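PDB 7CBS: LPXTG cell wall anchor domain-containing protein from Lactobacillus rhamnosus, which serves as the basal pilin of the SpaCBA pilus, an atypically adhesive subunit that probably ties the sortase-assembled fibre to the cell wall. Local coordinates for residues G65-V70 with K138-P143; T27-V32 with L124-G129. All blocks are in the same frame, centred on the assembly; numbering follows the deposited sequence.

Contact 1 (G65-V70 with K138-P143); sequences GVTFTV and KETAAP
Thr-67 N reaches Ala-141 O at 2.8 Å, while Thr-67 O takes Thr-140 N at 2.9 Å and, more weakly, Ala-141 N: two residues of 138-143 face one of 65-70, a classic beta bulge in an antiparallel pair. Beyond the bulge the register settles. Thr-69 and Lys-138 form a hydrogen-bonded pair through two nearly straight backbone bonds; between the bulge and this pair, Phe-68 and Glu-139 face each other as a non-hydrogen-bonded pair.

The tight part lies on the face carrying Phe-68 and Glu-139. Glu-139 CB sits over one face of the Phe-68 ring, displaced toward its rim and 4.2 Å from the ring centroid, a CH-pi contact. With CG anti to the backbone N (chi1 178°) and the chain extended beyond it, the glutamate runs past the ring to lay its CD against Val-66 CG1 at 3.5 Å; the carboxylate stands 74° from the ring plane. OE1 also has a weak hydrogen bond from Ser-149 N.

The other face is more open. There the Thr-69 and Thr-140 side chains meet at about a right angle, their OG1 atoms hydrogen-bonded at 2.8 Å, and Gln-110 NE2 also bonds Thr-69 OG1. Ala-141 CB rests beside Thr-67 OG1 at 3.7 Å, whereas Lys-138 bends at chi3 and carries its amine away. At the exposed end, Pro-143 CD lies against Gly-65 O at 3.3 Å.

Strand 67-72 runs between strands 131-141 and 107-112, its backbone bonding Val-111 of the latter from Phe-68, and Phe-121 of strand 118-128 packs against the Phe-68 side chain.

Contact 2 (T27-V32 with L124-G129); sequences TTVDVV and LPLRQG. With MG (magnesium ion), chain I.
The start of strand 28-34, at Thr-28 and Val-29, pairs antiparallel with Leu-124 and Pro-125 in the mixed sheet of the pilin's N-terminal domain. Val-29 and Leu-124 form a hydrogen-bonded pair: Val-29 N gives to Leu-124 O at 2.9 Å and Leu-124 N returns a bond to Val-29 O. Thr-28 and Pro-125 follow as a non-hydrogen-bonded pair, and Leu-126 N then reaches Thr-27 O at 3.1 Å, nearly straight at hydrogen (176°) but above the carbonyl plane. The Leu-124 and Val-31 side chains meet obliquely, CD1 to CG2 at 3.6 Å, beside Phe-137. Leu-126 splits its branches, CD1 lying over the Thr-27 backbone and CD2 reaching Val-29 CB at 4.0 Å; shortened to an alanine, this side chain would probably leave a gap beside Val-29 and Met-156. On the metal side, Asp-30 OD1 accepts from a magnesium-bound water and from Asp-123 N. With its hydroxyl between the backbone N and the carbonyl carbon (chi1 65°), Thr-28 binds magnesium through OG1 at 2.0 Å; three waters at 2.1 Å and Asp-123 OD1 from this chain and from the second subunit complete the sphere.

Contacts 1 and 2 belong to one mixed sheet within the N-terminal pilin domain, on opposite sides of the chain's centre; their own centres are 20 Å apart, and although their nearest atoms come to about 4 Å they do not touch. The segments alternate along the chain, in the order 27-32, 65-70, 124-129, 138-143. Strands 28-34 and 67-72 supply the first halves, strands 118-128 and 131-141 the second, and this latter pair are antiparallel neighbours that join the two contacts through the sheet. Strands far apart in sequence are thus interleaved in a single sheet, with the magnesium bridge to the second subunit at contact 2.

Contact 1 (G65-V70 with K138-P143)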
ATOM      1  N   GLY A  65      -5.565 -21.337   1.646  1.00 69.61           N
ATOM      2  CA  GLY A  65      -5.603 -21.938   2.995  1.00 70.71           C
ATOM      3  C   GLY A  65      -4.214 -22.217   3.552  1.00 68.75           C
ATOM      4  O   GLY A  65      -4.124 -23.020   4.497  1.00 70.11           O
ATOM      5  N   VAL A  66      -3.173 -21.597   2.987  1.00 66.80           N
ATOM      6  CA  VAL A  66      -1.742 -21.767   3.395  1.00 66.05           C
ATOM      7  C   VAL A  66      -1.317 -20.529   4.194  1.00 64.54           C
ATOM      8  O   VAL A  66      -1.371 -19.417   3.625  1.00 63.00           O
ATOM      9  CB  VAL A  66      -0.826 -21.991   2.176  1.00 64.85           C
ATOM     10  CG1 VAL A  66       0.605 -22.292   2.592  1.00 64.78           C
ATOM     11  CG2 VAL A  66      -1.356 -23.090   1.267  1.00 67.61           C
ATOM     12  N   THR A  67      -0.903 -20.725   5.453  1.00 65.58           N
ATOM     13  CA  THR A  67      -0.554 -19.646   6.414  1.00 64.28           C
ATOM     14  C   THR A  67       0.908 -19.234   6.217  1.00 63.73           C
ATOM     15  O   THR A  67       1.806 -20.053   6.515  1.00 64.02           O
ATOM     16  CB  THR A  67      -0.794 -20.077   7.867  1.00 66.98           C
ATOM     17  OG1 THR A  67      -2.128 -20.570   7.987  1.00 70.76           O
ATOM     18  CG2 THR A  67      -0.591 -18.950   8.857  1.00 67.27           C
ATOM     19  N   PHE A  68       1.126 -18.012   5.724  1.00 61.64           N
ATOM     20  CA  PHE A  68       2.439 -17.326   5.686  1.00 58.81           C
ATOM     21  C   PHE A  68       2.499 -16.332   6.848  1.00 59.83           C
ATOM     22  O   PHE A  68       1.502 -15.629   7.091  1.00 59.06           O
ATOM     23  CB  PHE A  68       2.662 -16.654   4.328  1.00 57.28           C
ATOM     24  CG  PHE A  68       3.053 -17.612   3.230  1.00 57.58           C
ATOM     25  CD1 PHE A  68       2.086 -18.307   2.518  1.00 58.97           C
ATOM     26  CD2 PHE A  68       4.387 -17.838   2.923  1.00 56.19           C
ATOM     27  CE1 PHE A  68       2.447 -19.197   1.516  1.00 60.09           C
ATOM     28  CE2 PHE A  68       4.743 -18.719   1.914  1.00 57.83           C
ATOM     29  CZ  PHE A  68       3.773 -19.393   1.208  1.00 58.89           C
ATOM     30  N   THR A  69       3.641 -16.302   7.542  1.00 59.61           N
ATOM     31  CA  THR A  69       3.953 -15.404   8.684  1.00 60.54           C
ATOM     32  C   THR A  69       5.122 -14.506   8.267  1.00 59.25           C
ATOM     33  O   THR A  69       6.102 -15.045   7.713  1.00 58.77           O
ATOM     34  CB  THR A  69       4.256 -16.228   9.945  1.00 63.11           C
ATOM     35  OG1 THR A  69       3.177 -17.141  10.150  1.00 65.24           O
ATOM     36  CG2 THR A  69       4.453 -15.385  11.190  1.00 63.99           C
ATOM     37  N   VAL A  70       5.013 -13.198   8.519  1.00 59.15           N
ATOM     38  CA  VAL A  70       6.055 -12.180   8.179  1.00 58.12           C
ATOM     39  C   VAL A  70       6.695 -11.695   9.486  1.00 58.84           C
ATOM     40  O   VAL A  70       5.946 -11.365  10.426  1.00 61.18           O
ATOM     41  CB  VAL A  70       5.488 -11.018   7.334  1.00 58.45           C
ATOM     42  CG1 VAL A  70       4.346 -10.281   8.027  1.00 60.24           C
ATOM     43  CG2 VAL A  70       6.577 -10.039   6.918  1.00 58.04           C
ATOM     44  N   LYS A 138       7.817 -16.811   6.015  1.00 62.09           N
ATOM     45  CA  LYS A 138       7.802 -18.283   6.237  1.00 64.43           C
ATOM     46  C   LYS A 138       6.382 -18.826   6.051  1.00 66.92           C
ATOM     47  O   LYS A 138       5.428 -18.115   6.414  1.00 65.87           O
ATOM     48  CB  LYS A 138       8.277 -18.634   7.652  1.00 65.85           C
ATOM     49  CG  LYS A 138       9.655 -18.119   8.038  1.00 65.66           C
ATOM     50  CD  LYS A 138      10.033 -18.475   9.466  1.00 68.23           C
ATOM     51  CE  LYS A 138      10.110 -19.963   9.734  1.00 70.81           C
ATOM     52  NZ  LYS A 138      10.553 -20.234  11.124  1.00 72.76           N
ATOM     53  N   GLU A 139       6.270 -20.042   5.507  1.00 69.85           N
ATOM     54  CA  GLU A 139       5.032 -20.864   5.508  1.00 72.74           C
ATOM     55  C   GLU A 139       5.004 -21.657   6.820  1.00 77.13           C
ATOM     56  O   GLU A 139       5.837 -22.572   6.965  1.00 80.35           O
ATOM     57  CB  GLU A 139       4.999 -21.794   4.291  1.00 72.93           C
ATOM     58  CG  GLU A 139       3.785 -22.709   4.260  1.00 74.88           C
ATOM     59  CD  GLU A 139       3.781 -23.714   3.119  1.00 76.57           C
ATOM     60  OE1 GLU A 139       4.047 -23.312   1.971  1.00 76.16           O
ATOM     61  OE2 GLU A 139       3.512 -24.904   3.383  1.00 77.63           O
ATOM     62  N   THR A 140       4.092 -21.309   7.735  1.00 79.63           N
ATOM     63  CA  THR A 140       4.029 -21.837   9.126  1.00 83.23           C
ATOM     64  C   THR A 140       2.871 -22.829   9.284  1.00 84.75           C
ATOM     65  O   THR A 140       2.791 -23.448  10.359  1.00 89.27           O
ATOM     66  CB  THR A 140       3.916 -20.688  10.138  1.00 84.03           C
ATOM     67  OG1 THR A 140       2.818 -19.869   9.737  1.00 85.32           O
ATOM     68  CG2 THR A 140       5.179 -19.857  10.228  1.00 82.29           C
ATOM     69  N   ALA A 141       1.993 -22.956   8.287  1.00 82.97           N
ATOM     70  CA  ALA A 141       0.866 -23.919   8.285  1.00 83.85           C
ATOM     71  C   ALA A 141       0.350 -24.119   6.856  1.00 81.83           C
ATOM     72  O   ALA A 141       0.307 -23.135   6.092  1.00 79.16           O
ATOM     73  CB  ALA A 141      -0.233 -23.446   9.205  1.00 84.71           C
ATOM     74  N   ALA A 142      -0.027 -25.355   6.530  1.00 83.01           N
ATOM     75  CA  ALA A 142      -0.565 -25.769   5.214  1.00 82.72           C
ATOM     76  C   ALA A 142      -1.431 -27.009   5.394  1.00 85.93           C
ATOM     77  O   ALA A 142      -1.150 -27.837   6.260  1.00 88.81           O
ATOM     78  CB  ALA A 142       0.569 -26.035   4.256  1.00 81.97           C
ATOM     79  N   PRO A 143      -2.520 -27.162   4.603  1.00 85.94           N
ATOM     80  CA  PRO A 143      -3.209 -28.447   4.486  1.00 89.01           C
ATOM     81  C   PRO A 143      -2.208 -29.571   4.180  1.00 89.94           C
ATOM     82  O   PRO A 143      -1.136 -29.282   3.677  1.00 89.25           O
ATOM     83  CB  PRO A 143      -4.181 -28.231   3.314  1.00 89.18           C
ATOM     84  CG  PRO A 143      -4.448 -26.738   3.321  1.00 86.30           C
ATOM     85  CD  PRO A 143      -3.163 -26.101   3.813  1.00 83.68           C
TER

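Contact 2 (T27-V32 with L124-G129)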
ATOM      1  N   THR A  27       6.138   5.727   3.097  1.00 81.67           N
ATOM      2  CA  THR A  27       6.356   5.242   4.490  1.00 80.69           C
ATOM      3  C   THR A  27       6.128   3.728   4.566  1.00 74.60           C
ATOM      4  O   THR A  27       6.740   3.098   5.438  1.00 69.33           O
ATOM      5  CB  THR A  27       5.442   5.981   5.483  1.00 88.54           C
ATOM      6  OG1 THR A  27       5.546   7.381   5.215  1.00 95.24           O
ATOM      7  CG2 THR A  27       5.793   5.684   6.924  1.00 89.43           C
ATOM      8  N   THR A  28       5.246   3.168   3.724  1.00 72.84           N
ATOM      9  CA  THR A  28       4.833   1.744   3.747  1.00 69.78           C
ATOM     10  C   THR A  28       4.726   1.178   2.326  1.00 68.57           C
ATOM     11  O   THR A  28       4.586   1.969   1.363  1.00 65.64           O
ATOM     12  CB  THR A  28       3.462   1.554   4.402  1.00 71.13           C
ATOM     13  OG1 THR A  28       2.514   2.222   3.565  1.00 74.12           O
ATOM     14  CG2 THR A  28       3.386   2.072   5.824  1.00 72.47           C
ATOM     15  N   VAL A  29       4.751  -0.154   2.223  1.00 65.98           N
ATOM     16  CA  VAL A  29       4.533  -0.909   0.955  1.00 66.44           C
ATOM     17  C   VAL A  29       3.609  -2.098   1.253  1.00 65.78           C
ATOM     18  O   VAL A  29       3.552  -2.545   2.420  1.00 64.77           O
ATOM     19  CB  VAL A  29       5.872  -1.358   0.334  1.00 64.74           C
ATOM     20  CG1 VAL A  29       6.437  -2.594   1.012  1.00 62.87           C
ATOM     21  CG2 VAL A  29       5.755  -1.576  -1.167  1.00 66.24           C
ATOM     22  N   ASP A  30       2.904  -2.580   0.229  1.00 65.07           N
ATOM     23  CA  ASP A  30       2.073  -3.810   0.285  1.00 65.21           C
ATOM     24  C   ASP A  30       2.886  -4.960  -0.306  1.00 61.72           C
ATOM     25  O   ASP A  30       3.523  -4.753  -1.350  1.00 63.33           O
ATOM     26  CB  ASP A  30       0.748  -3.624  -0.462  1.00 67.88           C
ATOM     27  CG  ASP A  30      -0.110  -2.517   0.122  1.00 70.44           C
ATOM     28  OD1 ASP A  30       0.129  -2.155   1.287  1.00 71.31           O
ATOM     29  OD2 ASP A  30      -1.009  -2.020  -0.590  1.00 77.92           O
ATOM     30  N   VAL A  31       2.880  -6.114   0.363  1.00 61.31           N
ATOM     31  CA  VAL A  31       3.544  -7.365  -0.111  1.00 61.13           C
ATOM     32  C   VAL A  31       2.471  -8.444  -0.252  1.00 61.62           C
ATOM     33  O   VAL A  31       1.835  -8.784   0.767  1.00 63.60           O
ATOM     34  CB  VAL A  31       4.666  -7.827   0.837  1.00 60.25           C
ATOM     35  CG1 VAL A  31       5.187  -9.203   0.448  1.00 60.78           C
ATOM     36  CG2 VAL A  31       5.798  -6.813   0.907  1.00 60.20           C
ATOM     37  N   VAL A  32       2.281  -8.943  -1.475  1.00 60.33           N
ATOM     38  CA  VAL A  32       1.396 -10.101  -1.787  1.00 59.70           C
ATOM     39  C   VAL A  32       2.299 -11.285  -2.148  1.00 58.49           C
ATOM     40  O   VAL A  32       3.064 -11.172  -3.125  1.00 59.17           O
ATOM     41  CB  VAL A  32       0.400  -9.756  -2.911  1.00 61.93           C
ATOM     42  CG1 VAL A  32      -0.716 -10.788  -3.018  1.00 62.23           C
ATOM     43  CG2 VAL A  32      -0.186  -8.366  -2.717  1.00 62.75           C
ATOM     44  N   LEU A 124       3.267  -2.692   5.318  1.00 61.42           N
ATOM     45  CA  LEU A 124       4.599  -3.056   5.883  1.00 57.51           C
ATOM     46  C   LEU A 124       5.474  -1.809   5.832  1.00 57.67           C
ATOM     47  O   LEU A 124       5.679  -1.259   4.751  1.00 55.35           O
ATOM     48  CB  LEU A 124       5.222  -4.201   5.079  1.00 55.36           C
ATOM     49  CG  LEU A 124       4.659  -5.597   5.355  1.00 55.69           C
ATOM     50  CD1 LEU A 124       5.341  -6.638   4.482  1.00 54.35           C
ATOM     51  CD2 LEU A 124       4.806  -5.971   6.823  1.00 57.36           C
ATOM     52  N   PRO A 125       5.958  -1.289   6.987  1.00 60.25           N
ATOM     53  CA  PRO A 125       6.916  -0.180   7.004  1.00 60.68           C
ATOM     54  C   PRO A 125       8.162  -0.397   6.133  1.00 58.49           C
ATOM     55  O   PRO A 125       8.702  -1.485   6.133  1.00 58.70           O
ATOM     56  CB  PRO A 125       7.317  -0.086   8.485  1.00 62.34           C
ATOM     57  CG  PRO A 125       6.060  -0.554   9.208  1.00 63.45           C
ATOM     58  CD  PRO A 125       5.556  -1.693   8.345  1.00 61.82           C
ATOM     59  N   LEU A 126       8.577   0.650   5.417  1.00 59.37           N
ATOM     60  CA  LEU A 126       9.813   0.666   4.593  1.00 59.30           C
ATOM     61  C   LEU A 126      11.038   0.770   5.510  1.00 59.05           C
ATOM     62  O   LEU A 126      12.115   0.290   5.102  1.00 59.21           O
ATOM     63  CB  LEU A 126       9.758   1.840   3.610  1.00 60.52           C
ATOM     64  CG  LEU A 126       8.797   1.669   2.440  1.00 61.57           C
ATOM     65  CD1 LEU A 126       8.682   2.992   1.656  1.00 65.00           C
ATOM     66  CD2 LEU A 126       9.239   0.493   1.552  1.00 58.72           C
ATOM     67  N   ARG A 127      10.872   1.355   6.703  1.00 61.53           N
ATOM     68  CA  ARG A 127      11.964   1.589   7.685  1.00 64.25           C
ATOM     69  C   ARG A 127      11.554   1.036   9.054  1.00 66.41           C
ATOM     70  O   ARG A 127      10.371   1.190   9.424  1.00 64.69           O
ATOM     71  CB  ARG A 127      12.281   3.086   7.788  1.00 65.76           C
ATOM     72  N   GLN A 128      12.509   0.426   9.770  1.00 67.67           N
ATOM     73  CA  GLN A 128      12.370   0.026  11.198  1.00 70.73           C
ATOM     74  C   GLN A 128      13.437   0.789  11.991  1.00 74.58           C
ATOM     75  O   GLN A 128      14.564   0.279  12.113  1.00 70.40           O
ATOM     76  CB  GLN A 128      12.485  -1.493  11.359  1.00 68.68           C
ATOM     77  CG  GLN A 128      11.426  -2.275  10.591  1.00 66.76           C
ATOM     78  CD  GLN A 128      10.052  -2.266  11.222  1.00 67.73           C
ATOM     79  OE1 GLN A 128       9.801  -1.624  12.239  1.00 69.55           O
ATOM     80  NE2 GLN A 128       9.131  -2.988  10.601  1.00 66.21           N
ATOM     81  N   GLY A 129      13.079   1.972  12.499  1.00 80.45           N
ATOM     82  CA  GLY A 129      14.025   2.962  13.048  1.00 82.56           C
ATOM     83  C   GLY A 129      14.557   3.857  11.943  1.00 83.12           C
ATOM     84  O   GLY A 129      13.734   4.389  11.176  1.00 85.08           O
TER
HETATM   85 MG    MG I 201       0.719   1.588   3.051  1.00 27.58          MG
HETATM   86  O   HOH W   1       1.265   2.768   1.363  1.00 24.03           O
HETATM   87  O   HOH W   2       1.377   0.126   1.673  1.00 29.21           O
HETATM   88  O   HOH W   3      -0.950   1.630   1.711  1.00 27.31           O